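Local coordinates for protein GENE 22 product (Bacillus phage spp1, PDB 2XC8) that is a phage protein of unestablished function whose fold resembles a domain of the lactococcal phage p2 receptor-binding protein, at residues 49-63 against 74-88. Numbering follows the deposited sequence.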
# COMPACT_ATOMS: atom_id res chain seq x y z
N THR B 49 6.13 -10.45 -14.73
CA THR B 49 6.89 -11.53 -15.35
C THR B 49 8.30 -11.07 -15.73
O THR B 49 8.45 -10.10 -16.48
CB THR B 49 6.16 -12.09 -16.60
OG1 THR B 49 4.79 -12.35 -16.28
CG2 THR B 49 6.82 -13.38 -17.08
N PRO B 50 9.33 -11.76 -15.21
CA PRO B 50 10.69 -11.44 -15.60
C PRO B 50 11.05 -12.08 -16.94
O PRO B 50 10.39 -13.02 -17.39
CB PRO B 50 11.53 -12.06 -14.48
CG PRO B 50 10.72 -13.20 -13.98
CD PRO B 50 9.27 -12.87 -14.23
N ASP B 51 12.10 -11.56 -17.58
CA ASP B 51 12.65 -12.14 -18.80
C ASP B 51 13.94 -12.86 -18.43
O ASP B 51 14.62 -12.47 -17.48
CB ASP B 51 12.92 -11.04 -19.83
CG ASP B 51 13.40 -11.59 -21.16
OD1 ASP B 51 12.59 -12.23 -21.87
OD2 ASP B 51 14.58 -11.37 -21.51
N ASP B 52 14.30 -13.88 -19.17
CA ASP B 52 15.50 -14.62 -18.89
C ASP B 52 16.78 -13.85 -19.13
O ASP B 52 17.76 -14.09 -18.51
CB ASP B 52 15.49 -15.88 -19.73
CG ASP B 52 14.93 -17.05 -19.00
OD1 ASP B 52 14.84 -18.12 -19.60
OD2 ASP B 52 14.58 -16.94 -17.84
N THR B 53 16.75 -12.90 -20.04
CA THR B 53 17.93 -12.12 -20.39
C THR B 53 17.91 -10.70 -19.83
O THR B 53 18.83 -10.30 -19.10
CB THR B 53 18.13 -12.08 -21.93
OG1 THR B 53 18.20 -13.41 -22.45
CG2 THR B 53 19.40 -11.33 -22.30
N TYR B 54 16.87 -9.94 -20.15
CA TYR B 54 16.82 -8.50 -19.86
C TYR B 54 15.91 -8.09 -18.71
O TYR B 54 15.01 -8.85 -18.33
CB TYR B 54 16.30 -7.73 -21.08
CG TYR B 54 16.93 -8.13 -22.39
CD1 TYR B 54 18.20 -7.67 -22.74
CD2 TYR B 54 16.26 -8.96 -23.28
CE1 TYR B 54 18.78 -8.04 -23.95
CE2 TYR B 54 16.83 -9.33 -24.49
CZ TYR B 54 18.09 -8.87 -24.82
OH TYR B 54 18.65 -9.24 -26.01
N PRO B 55 16.13 -6.89 -18.14
CA PRO B 55 15.23 -6.47 -17.08
C PRO B 55 14.00 -5.99 -17.84
O PRO B 55 14.12 -5.54 -18.98
CB PRO B 55 15.95 -5.28 -16.43
CG PRO B 55 17.38 -5.43 -16.78
CD PRO B 55 17.41 -6.14 -18.09
N VAL B 56 12.83 -6.09 -17.22
CA VAL B 56 11.59 -5.69 -17.86
C VAL B 56 10.94 -4.52 -17.12
O VAL B 56 10.76 -4.58 -15.90
CB VAL B 56 10.58 -6.86 -17.96
CG1 VAL B 56 9.35 -6.44 -18.72
CG2 VAL B 56 11.22 -8.06 -18.64
N GLU B 57 10.59 -3.47 -17.86
CA GLU B 57 9.88 -2.32 -17.30
C GLU B 57 8.38 -2.45 -17.52
O GLU B 57 7.93 -2.67 -18.64
CB GLU B 57 10.38 -1.02 -17.93
CG GLU B 57 11.80 -0.63 -17.56
CD GLU B 57 12.24 0.66 -18.22
OE1 GLU B 57 11.73 1.00 -19.31
OE2 GLU B 57 13.11 1.35 -17.64
N TYR B 58 7.62 -2.33 -16.44
CA TYR B 58 6.16 -2.35 -16.51
C TYR B 58 5.58 -0.98 -16.19
O TYR B 58 5.95 -0.36 -15.19
CB TYR B 58 5.58 -3.39 -15.56
CG TYR B 58 5.79 -4.81 -16.02
CD1 TYR B 58 4.88 -5.42 -16.88
CD2 TYR B 58 6.89 -5.55 -15.59
CE1 TYR B 58 5.07 -6.73 -17.31
CE2 TYR B 58 7.09 -6.86 -16.01
CZ TYR B 58 6.17 -7.44 -16.88
OH TYR B 58 6.36 -8.73 -17.30
N MSE B 59 4.68 -0.52 -17.04
CA MSE B 59 4.04 0.75 -16.91
C MSE B 59 2.55 0.75 -17.06
O MSE B 59 2.02 0.38 -18.05
CB MSE B 59 4.62 1.69 -17.93
CG MSE B 59 5.05 2.96 -17.33
SE MSE B 59 6.90 3.08 -16.97
CE MSE B 59 7.26 4.17 -18.44
N LEU B 60 1.88 1.19 -16.02
CA LEU B 60 0.42 1.18 -16.01
C LEU B 60 -0.13 2.60 -16.17
O LEU B 60 0.25 3.51 -15.43
CB LEU B 60 -0.10 0.53 -14.73
CG LEU B 60 -1.61 0.30 -14.55
CD1 LEU B 60 -2.14 -0.74 -15.54
CD2 LEU B 60 -1.91 -0.11 -13.13
N TYR B 61 -1.03 2.77 -17.14
CA TYR B 61 -1.61 4.07 -17.44
C TYR B 61 -3.11 4.10 -17.16
O TYR B 61 -3.84 3.17 -17.51
CB TYR B 61 -1.37 4.46 -18.91
CG TYR B 61 0.07 4.35 -19.37
CD1 TYR B 61 1.06 5.18 -18.85
CD2 TYR B 61 0.43 3.42 -20.34
CE1 TYR B 61 2.38 5.08 -19.28
CE2 TYR B 61 1.75 3.31 -20.78
CZ TYR B 61 2.72 4.14 -20.25
OH TYR B 61 4.02 4.04 -20.67
N LEU B 62 -3.56 5.18 -16.53
CA LEU B 62 -4.99 5.45 -16.37
C LEU B 62 -5.35 6.66 -17.21
O LEU B 62 -4.90 7.78 -16.93
CB LEU B 62 -5.35 5.67 -14.89
CG LEU B 62 -6.84 5.74 -14.52
CD1 LEU B 62 -7.52 4.38 -14.65
CD2 LEU B 62 -7.02 6.31 -13.12
N HIS B 63 -6.15 6.43 -18.25
CA HIS B 63 -6.51 7.48 -19.20
C HIS B 63 -8.02 7.55 -19.41
O HIS B 63 -8.74 6.58 -19.16
CB HIS B 63 -5.79 7.27 -20.53
CG HIS B 63 -5.87 5.87 -21.04
ND1 HIS B 63 -6.93 5.41 -21.80
CD2 HIS B 63 -5.04 4.81 -20.90
CE1 HIS B 63 -6.75 4.14 -22.10
NE2 HIS B 63 -5.60 3.75 -21.56
N SER B 74 -4.24 0.99 -19.44
CA SER B 74 -3.29 0.54 -20.45
C SER B 74 -2.00 0.11 -19.78
O SER B 74 -1.57 0.73 -18.80
CB SER B 74 -3.01 1.64 -21.47
OG SER B 74 -4.06 1.74 -22.42
N LEU B 75 -1.37 -0.94 -20.30
CA LEU B 75 -0.10 -1.41 -19.77
C LEU B 75 0.96 -1.44 -20.86
O LEU B 75 0.76 -2.02 -21.93
CB LEU B 75 -0.24 -2.80 -19.13
CG LEU B 75 0.99 -3.46 -18.50
CD1 LEU B 75 1.32 -2.84 -17.14
CD2 LEU B 75 0.76 -4.95 -18.35
N CYS B 76 2.10 -0.81 -20.57
CA CYS B 76 3.26 -0.91 -21.44
C CYS B 76 4.33 -1.78 -20.79
O CYS B 76 4.61 -1.66 -19.59
CB CYS B 76 3.82 0.48 -21.76
SG CYS B 76 5.20 0.44 -22.93
N LYS B 77 4.90 -2.67 -21.57
CA LYS B 77 6.01 -3.49 -21.18
C LYS B 77 7.23 -3.23 -22.07
O LYS B 77 7.17 -3.21 -23.25
CB LYS B 77 5.61 -4.94 -21.28
CG LYS B 77 6.42 -5.91 -20.50
CD LYS B 77 6.28 -7.32 -21.03
CE LYS B 77 7.34 -8.25 -20.48
NZ LYS B 77 6.93 -9.66 -20.33
N ALA B 78 8.35 -3.02 -21.46
CA ALA B 78 9.58 -2.78 -22.21
C ALA B 78 10.72 -3.66 -21.71
O ALA B 78 10.93 -3.81 -20.51
CB ALA B 78 9.98 -1.31 -22.14
N TYR B 79 11.45 -4.24 -22.66
CA TYR B 79 12.63 -5.04 -22.35
C TYR B 79 13.85 -4.14 -22.40
O TYR B 79 14.15 -3.54 -23.44
CB TYR B 79 12.77 -6.19 -23.36
CG TYR B 79 11.60 -7.16 -23.35
CD1 TYR B 79 11.67 -8.35 -22.62
CD2 TYR B 79 10.43 -6.89 -24.06
CE1 TYR B 79 10.60 -9.25 -22.61
CE2 TYR B 79 9.36 -7.78 -24.05
CZ TYR B 79 9.45 -8.95 -23.32
OH TYR B 79 8.39 -9.83 -23.31
N LEU B 80 14.54 -4.02 -21.27
CA LEU B 80 15.72 -3.16 -21.17
C LEU B 80 16.92 -3.74 -21.93
O LEU B 80 17.81 -4.36 -21.35
CB LEU B 80 16.09 -2.87 -19.71
CG LEU B 80 15.31 -1.79 -18.95
CD1 LEU B 80 15.84 -1.66 -17.53
CD2 LEU B 80 15.38 -0.44 -19.67
N ASP B 81 16.91 -3.53 -23.25
CA ASP B 81 18.00 -3.95 -24.12
C ASP B 81 18.68 -2.75 -24.78
O ASP B 81 19.67 -2.90 -25.51
CB ASP B 81 17.51 -4.97 -25.17
CG ASP B 81 16.40 -4.42 -26.06
OD1 ASP B 81 15.95 -3.27 -25.86
OD2 ASP B 81 15.98 -5.16 -26.98
N GLY B 82 18.15 -1.56 -24.52
CA GLY B 82 18.68 -0.31 -25.06
C GLY B 82 17.98 0.19 -26.31
O GLY B 82 18.29 1.27 -26.81
N GLU B 83 17.01 -0.56 -26.80
CA GLU B 83 16.32 -0.25 -28.03
C GLU B 83 14.90 0.23 -27.92
O GLU B 83 14.29 0.57 -28.87
CB GLU B 83 16.30 -1.45 -28.92
CG GLU B 83 17.20 -1.32 -30.07
CD GLU B 83 17.85 -2.58 -30.32
OE1 GLU B 83 17.83 -3.06 -31.46
OE2 GLU B 83 18.37 -3.10 -29.33
N GLY B 84 14.38 0.24 -26.75
CA GLY B 84 12.99 0.66 -26.55
C GLY B 84 12.66 1.21 -25.18
O GLY B 84 13.30 0.85 -24.19
N TYR B 85 11.65 2.07 -25.13
CA TYR B 85 11.15 2.63 -23.88
C TYR B 85 9.63 2.75 -23.89
O TYR B 85 9.00 2.86 -24.95
CB TYR B 85 11.78 3.99 -23.59
CG TYR B 85 11.49 5.05 -24.63
CD1 TYR B 85 10.32 5.81 -24.58
CD2 TYR B 85 12.39 5.30 -25.66
CE1 TYR B 85 10.06 6.79 -25.53
CE2 TYR B 85 12.14 6.27 -26.62
CZ TYR B 85 10.97 7.01 -26.55
OH TYR B 85 10.72 7.97 -27.50
N CYS B 86 9.05 2.74 -22.69
CA CYS B 86 7.61 2.91 -22.52
C CYS B 86 7.24 4.38 -22.36
O CYS B 86 7.89 5.13 -21.63
CB CYS B 86 7.11 2.10 -21.32
SG CYS B 86 6.82 0.37 -21.72
N ASP B 87 6.17 4.76 -23.05
CA ASP B 87 5.67 6.13 -23.07
C ASP B 87 4.22 6.04 -23.52
O ASP B 87 3.93 5.39 -24.53
CB ASP B 87 6.49 6.97 -24.05
CG ASP B 87 6.17 8.46 -23.97
OD1 ASP B 87 6.01 8.99 -22.85
OD2 ASP B 87 6.09 9.10 -25.04
N TYR B 88 3.32 6.67 -22.78
CA TYR B 88 1.91 6.69 -23.18
C TYR B 88 1.73 7.59 -24.41
O TYR B 88 2.18 8.74 -24.41
CB TYR B 88 1.02 7.13 -22.03
CG TYR B 88 -0.43 7.26 -22.44
CD1 TYR B 88 -1.21 6.13 -22.67
CD2 TYR B 88 -1.00 8.52 -22.64
CE1 TYR B 88 -2.53 6.24 -23.06
CE2 TYR B 88 -2.33 8.64 -23.03
CZ TYR B 88 -3.08 7.50 -23.24
OH TYR B 88 -4.40 7.61 -23.63
O HOH W 1 13.27 1.87 -21.43
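Tyr88 packs its CB against one face of the Tyr61 ring, over the centre, 3.7 Å from the centroid and 10° off the normal, a CH-pi contact. The two rings themselves meet obliquely, planes 51° apart. With CG anti to its carbonyl carbon (chi1 -51°), Tyr61 also brings CE2 to within 3.6 Å of Cys76 CB. His63 extends the aromatic cluster: its ring is nearly parallel to that of Tyr88 but slid aside, and its NE2 shares a 2.7 Å hydrogen bond with Ser74 OG, met at the ring edge. Glu92 bonds His63 ND1 with its side-chain OE1 and accepts from Tyr88 OH with its backbone O.

Six consecutive antiparallel pairs, Val56-Tyr79 to Tyr61-Ser74, define a beta hairpin of strands 56-64 and 71-79; at Ser74 to Cys76 the second subunit continues the sheet in parallel. The Cys76-Cys86 disulfide ties segment 84-88 back over the face bearing Met59 and Tyr61, where Met59 CE touches Cys86 CB at 3.5 Å.

On the other face Lys77 runs alongside Tyr58, Lys77 CG 3.6 Å from Tyr58 CE1, and Lys77 NZ donates a weak bond to Tyr58 OH. Tyr58 OH donates to Thr49 O at 2.6 Å, in the carbonyl plane and on a lone pair. Just past strand 71-79, Leu80 crosses Glu57 at about a right angle, Leu80 CD2 3.5 Å from Glu57 OE2, while a water links Glu57 OE1 to Gly84 O.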